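Local coordinates for protein hydratase ChsH1 (Mycobacterium tuberculosis, PDB 4W78) that hydrates a steroid enoyl-CoA intermediate in cholesterol side-chain degradation, working as a MaoC-like enoyl-CoA hydratase in complex with ChsH2, at residues 15-20 and 122-127; 26-31 and 68-73. All blocks are in the same frame, centred on the assembly; numbering follows the deposited sequence.

Contact 1. Residues 15-20 and 122-127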
loop_
_atom_site.group_PDB
_atom_site.type_symbol
_atom_site.label_atom_id
_atom_site.label_comp_id
_atom_site.label_asym_id
_atom_site.label_seq_id
_atom_site.Cartn_x
_atom_site.Cartn_y
_atom_site.Cartn_z
ATOM N N ALA A 15 -24.575 23.808 8.997
ATOM C CA ALA A 15 -23.188 24.222 8.791
ATOM C C ALA A 15 -22.790 24.162 7.320
ATOM O O ALA A 15 -21.771 24.738 6.919
ATOM C CB ALA A 15 -22.230 23.369 9.642
ATOM N N GLY A 16 -23.586 23.449 6.531
ATOM C CA GLY A 16 -23.311 23.266 5.115
ATOM C C GLY A 16 -22.138 22.344 4.852
ATOM O O GLY A 16 -21.566 21.771 5.781
ATOM N N PRO A 17 -21.772 22.189 3.572
ATOM C CA PRO A 17 -20.705 21.255 3.203
ATOM C C PRO A 17 -19.366 21.630 3.822
ATOM O O PRO A 17 -19.092 22.807 4.097
ATOM C CB PRO A 17 -20.630 21.391 1.675
ATOM C CG PRO A 17 -21.954 22.008 1.265
ATOM C CD PRO A 17 -22.324 22.898 2.406
ATOM N N SER A 18 -18.528 20.622 4.036
ATOM C CA SER A 18 -17.179 20.868 4.553
ATOM C C SER A 18 -16.364 21.667 3.528
ATOM O O SER A 18 -16.592 21.550 2.324
ATOM C CB SER A 18 -16.492 19.544 4.899
ATOM O OG SER A 18 -16.373 18.702 3.757
ATOM N N LYS A 19 -15.455 22.509 4.023
ATOM C CA LYS A 19 -14.572 23.265 3.138
ATOM C C LYS A 19 -13.714 22.283 2.357
ATOM O O LYS A 19 -13.287 21.261 2.911
ATOM C CB LYS A 19 -13.678 24.215 3.937
ATOM N N PRO A 20 -13.456 22.582 1.072
ATOM C CA PRO A 20 -12.674 21.632 0.271
ATOM C C PRO A 20 -11.328 21.291 0.921
ATOM O O PRO A 20 -10.592 22.165 1.389
ATOM C CB PRO A 20 -12.489 22.369 -1.063
ATOM C CG PRO A 20 -13.695 23.258 -1.152
ATOM C CD PRO A 20 -13.940 23.712 0.270
ATOM N N SER A 122 -15.244 17.664 -0.708
ATOM C CA SER A 122 -16.182 18.355 0.185
ATOM C C SER A 122 -17.335 17.409 0.446
ATOM O O SER A 122 -17.768 16.697 -0.467
ATOM C CB SER A 122 -16.692 19.628 -0.480
ATOM O OG SER A 122 -17.667 20.289 0.315
ATOM N N ALA A 123 -17.820 17.381 1.684
ATOM C CA ALA A 123 -18.885 16.449 2.068
ATOM C C ALA A 123 -20.078 17.198 2.641
ATOM O O ALA A 123 -19.918 18.134 3.423
ATOM C CB ALA A 123 -18.368 15.448 3.089
ATOM N N GLU A 124 -21.278 16.769 2.253
ATOM C CA GLU A 124 -22.526 17.363 2.714
ATOM C C GLU A 124 -23.410 16.231 3.210
ATOM O O GLU A 124 -23.455 15.171 2.586
ATOM C CB GLU A 124 -23.220 18.080 1.539
ATOM C CG GLU A 124 -24.499 18.797 1.909
ATOM C CD GLU A 124 -25.397 19.027 0.718
ATOM O OE1 GLU A 124 -25.735 18.023 0.061
ATOM O OE2 GLU A 124 -25.772 20.189 0.442
ATOM N N LEU A 125 -24.090 16.438 4.335
ATOM C CA LEU A 125 -25.053 15.469 4.842
ATOM C C LEU A 125 -26.344 15.532 4.014
ATOM O O LEU A 125 -26.848 16.618 3.701
ATOM C CB LEU A 125 -25.304 15.749 6.332
ATOM C CG LEU A 125 -26.105 14.802 7.219
ATOM C CD1 LEU A 125 -25.463 13.431 7.230
ATOM C CD2 LEU A 125 -26.141 15.362 8.623
ATOM N N GLY A 126 -26.850 14.361 3.628
ATOM C CA GLY A 126 -28.134 14.255 2.956
ATOM C C GLY A 126 -29.178 13.649 3.875
ATOM O O GLY A 126 -29.212 13.953 5.060
ATOM N N ASP A 127 -30.016 12.763 3.341
ATOM C CA ASP A 127 -31.105 12.201 4.133
ATOM C C ASP A 127 -30.623 11.411 5.308
ATOM O O ASP A 127 -29.718 10.594 5.171
ATOM C CB ASP A 127 -31.923 11.228 3.307
ATOM C CG ASP A 127 -32.710 11.902 2.298
ATOM O OD1 ASP A 127 -32.875 13.124 2.478
ATOM O OD2 ASP A 127 -33.156 11.228 1.343
#

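Contact 2. Residues 26-31 and 68-73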
loop_
_atom_site.group_PDB
_atom_site.type_symbol
_atom_site.label_atom_id
_atom_site.label_comp_id
_atom_site.label_asym_id
_atom_site.label_seq_id
_atom_site.Cartn_x
_atom_site.Cartn_y
_atom_site.Cartn_z
ATOM N N PRO A 26 -1.135 15.211 -5.758
ATOM C CA PRO A 26 -1.826 15.309 -7.037
ATOM C C PRO A 26 -2.035 13.908 -7.595
ATOM O O PRO A 26 -1.341 12.986 -7.179
ATOM C CB PRO A 26 -0.821 16.053 -7.927
ATOM C CG PRO A 26 0.193 16.637 -6.987
ATOM C CD PRO A 26 0.248 15.708 -5.826
ATOM N N VAL A 27 -2.983 13.750 -8.520
ATOM C CA VAL A 27 -3.082 12.506 -9.290
ATOM C C VAL A 27 -1.684 12.200 -9.808
ATOM O O VAL A 27 -0.974 13.104 -10.281
ATOM C CB VAL A 27 -4.061 12.688 -10.461
ATOM C CG1 VAL A 27 -4.085 11.441 -11.365
ATOM C CG2 VAL A 27 -5.463 13.019 -9.921
ATOM N N ASN A 28 -1.252 10.947 -9.684
ATOM C CA ASN A 28 0.138 10.637 -10.008
ATOM C C ASN A 28 0.325 9.208 -10.488
ATOM O O ASN A 28 -0.392 8.302 -10.056
ATOM C CB ASN A 28 1.048 10.919 -8.803
ATOM C CG ASN A 28 0.773 10.012 -7.644
ATOM O OD1 ASN A 28 1.348 8.928 -7.544
ATOM N ND2 ASN A 28 -0.093 10.458 -6.735
ATOM N N GLN A 29 1.286 9.035 -11.388
ATOM C CA GLN A 29 1.559 7.735 -11.988
ATOM C C GLN A 29 1.958 6.626 -10.988
ATOM O O GLN A 29 1.488 5.500 -11.139
ATOM C CB GLN A 29 2.584 7.850 -13.127
ATOM C CG GLN A 29 2.598 6.600 -14.008
ATOM C CD GLN A 29 1.296 6.452 -14.778
ATOM O OE1 GLN A 29 0.817 7.428 -15.359
ATOM N NE2 GLN A 29 0.712 5.243 -14.782
ATOM N N PRO A 30 2.821 6.920 -9.987
ATOM C CA PRO A 30 3.200 5.840 -9.066
ATOM C C PRO A 30 1.999 5.223 -8.361
ATOM O O PRO A 30 1.926 3.991 -8.257
ATOM C CB PRO A 30 4.155 6.535 -8.074
ATOM C CG PRO A 30 4.788 7.621 -8.917
ATOM C CD PRO A 30 3.632 8.138 -9.754
ATOM N N MET A 31 1.053 6.048 -7.928
ATOM C CA MET A 31 -0.150 5.507 -7.290
ATOM C C MET A 31 -1.124 4.849 -8.270
ATOM O O MET A 31 -1.751 3.867 -7.915
ATOM C CB MET A 31 -0.842 6.576 -6.458
ATOM C CG MET A 31 -0.052 6.903 -5.233
ATOM S SD MET A 31 -0.756 8.191 -4.205
ATOM C CE MET A 31 -2.455 7.634 -4.056
ATOM N N GLN A 68 -11.818 8.332 -5.097
ATOM C CA GLN A 68 -11.827 8.370 -3.642
ATOM C C GLN A 68 -10.448 8.074 -3.056
ATOM O O GLN A 68 -10.149 8.465 -1.926
ATOM C CB GLN A 68 -12.867 7.372 -3.128
ATOM C CG GLN A 68 -13.233 7.492 -1.675
ATOM C CD GLN A 68 -14.457 6.643 -1.331
ATOM O OE1 GLN A 68 -15.191 6.215 -2.204
ATOM N NE2 GLN A 68 -14.657 6.388 -0.052
ATOM N N VAL A 69 -9.595 7.382 -3.814
ATOM C CA VAL A 69 -8.257 7.058 -3.330
ATOM C C VAL A 69 -7.432 8.317 -3.066
ATOM O O VAL A 69 -6.722 8.409 -2.062
ATOM C CB VAL A 69 -7.520 6.139 -4.340
ATOM C CG1 VAL A 69 -6.137 5.796 -3.855
ATOM C CG2 VAL A 69 -8.341 4.873 -4.553
ATOM N N TRP A 70 -7.555 9.301 -3.953
ATOM C CA TRP A 70 -6.703 10.478 -3.841
ATOM C C TRP A 70 -6.902 11.189 -2.522
ATOM O O TRP A 70 -5.937 11.723 -1.948
ATOM C CB TRP A 70 -6.954 11.444 -5.007
ATOM C CG TRP A 70 -6.800 10.774 -6.332
ATOM C CD1 TRP A 70 -7.771 10.594 -7.270
ATOM C CD2 TRP A 70 -5.620 10.139 -6.848
ATOM N NE1 TRP A 70 -7.269 9.897 -8.346
ATOM C CE2 TRP A 70 -5.952 9.613 -8.114
ATOM C CE3 TRP A 70 -4.315 9.974 -6.367
ATOM C CZ2 TRP A 70 -5.034 8.922 -8.896
ATOM C CZ3 TRP A 70 -3.401 9.285 -7.146
ATOM C CH2 TRP A 70 -3.769 8.773 -8.403
ATOM N N THR A 71 -8.141 11.174 -2.022
ATOM C CA THR A 71 -8.463 11.960 -0.833
ATOM C C THR A 71 -8.599 11.139 0.451
ATOM O O THR A 71 -9.007 11.661 1.484
ATOM C CB THR A 71 -9.726 12.823 -1.042
ATOM O OG1 THR A 71 -10.753 12.019 -1.621
ATOM C CG2 THR A 71 -9.441 13.971 -2.009
ATOM N N MET A 72 -8.223 9.868 0.413
ATOM C CA MET A 72 -8.188 9.077 1.640
ATOM C C MET A 72 -7.257 9.707 2.667
ATOM O O MET A 72 -6.210 10.250 2.308
ATOM C CB MET A 72 -7.743 7.631 1.359
ATOM C CG MET A 72 -8.721 6.855 0.478
ATOM S SD MET A 72 -10.338 6.572 1.268
ATOM C CE MET A 72 -9.978 5.153 2.286
ATOM N N MET A 73 -7.644 9.634 3.940
ATOM C CA MET A 73 -6.892 10.274 5.020
ATOM C C MET A 73 -5.554 9.612 5.345
ATOM O O MET A 73 -4.649 10.260 5.890
ATOM C CB MET A 73 -7.754 10.355 6.289
ATOM C CG MET A 73 -8.874 11.386 6.260
ATOM S SD MET A 73 -8.337 13.123 6.230
ATOM C CE MET A 73 -6.903 13.095 7.307
#

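Contact 1. Residues 15-20 and 122-127
S18 is joined to S122 and A123 by three hydrogen bonds, two of them to the backbone of A123. Its backbone N gives to A123 O at 2.9 Å and an N-H...O angle of 162°. Its hydroxyl OG accepts from A123 N, also at 2.9 Å. The OG of S18 lies between the backbone N and the carbonyl carbon (chi1 60°), which puts it on the same side as S18 N, so that both face the A123 backbone. OG acts as the acceptor where, in a regular antiparallel pair, the carbonyl of the same residue would be expected. The third bond runs from S122 OG to S18 O, 2.6 Å long and in the plane of that carbonyl. S122 OG is anti to its own backbone N (chi1 176°), which directs it to S18 O.

P17 adds weaker contacts beside these bonds. Its CA makes a CA-H...O contact with A123 O at 3.2 Å, so this oxygen has two partners from the loop. P17 CB is 3.4 Å from S122 OG. Carbon-to-carbon packing is left to the P17 ring and the E124 side chain, which run side by side, with P17 CG 4.1 Å from E124 CB.

Segment 122-127 belongs to strand 119-134 of the hotdog-type sheet. S122 and E124 bond by their backbones to strand 139-150, leaving the backbone of A123 to pair with the loop. L125 packs on helix 3-13, and G16, with positive phi, follows that helix. Both backbone polar atoms of A123 are therefore satisfied by S18, N through its OG and O through its N, while S122 OG in turn bonds to S18 O.

Contact 2. Residues 26-31 and 68-73
W70 meets V27, N28 and M31 mainly with the six-membered ring of its indole. The tight part is this indole with the three residues round it. V27 CA sits over one ring face, 3.8 Å from the centroid and 9° off the normal, a CH-pi contact. From the V27 side chain, CG1 reaches W70 CZ2 at 3.7 Å, and CG2 lies above the ring plane near the rim. N28 ND2 approaches W70 CZ3 at 3.5 Å, its amide turned steeply against the ring. M31 comes past in the opposite direction. A bend at chi3 (49°) turns its methyl CE toward the ring, 3.6 Å from W70 CZ3. Its SD makes an oblique Met-aromatic contact, 5.4 Å from the centroid of the six-membered ring of W70.

N28 is the N-cap of helix 29-39. Its OD1 accepts from M31 N at 2.9 Å, with the donor above the carbonyl plane. Its ND2 gives an almost straight bond (177°) to P26 O, also 2.9 Å, and a weak one to M31 SD. These bonds fix the rotation of the amide beside the indole. The contact thus joins the start of helix 29-39 to the short helix 67-70 of the hotdog-family chain.

P26 marks the solvent side. It is exposed, its CB bond directed away from W70, and only its carbonyl oxygen comes near the ring. V69 makes a thin but buried contact, meeting M31 through CG1 to CE alone, at 4.1 Å. V69 O bonds to R28 of the neighbouring ChsH2 chain, and M31 packs on the same arginine. N28 and M31 also pack on P30 of the second copy of this protein.

The two contacts do not touch. Their centres are 21 Å apart and their nearest atoms about 7 Å. Along the chain, residues 15-20 come first, then 26-31, 68-73 and finally 122-127, so contact 2 falls within the span that contact 1 closes. Contact 1 is a surface contact. It lies where the chain runs into short strand 21-22, an edge strand as counted within this chain, which pairs antiparallel with strand 119-134. Contact 2 is buried and joins helices 29-39 and 67-70. It also touches ChsH2 and the second copy of this protein, so it lies at the subunit interfaces, while contact 1 stays within one chain.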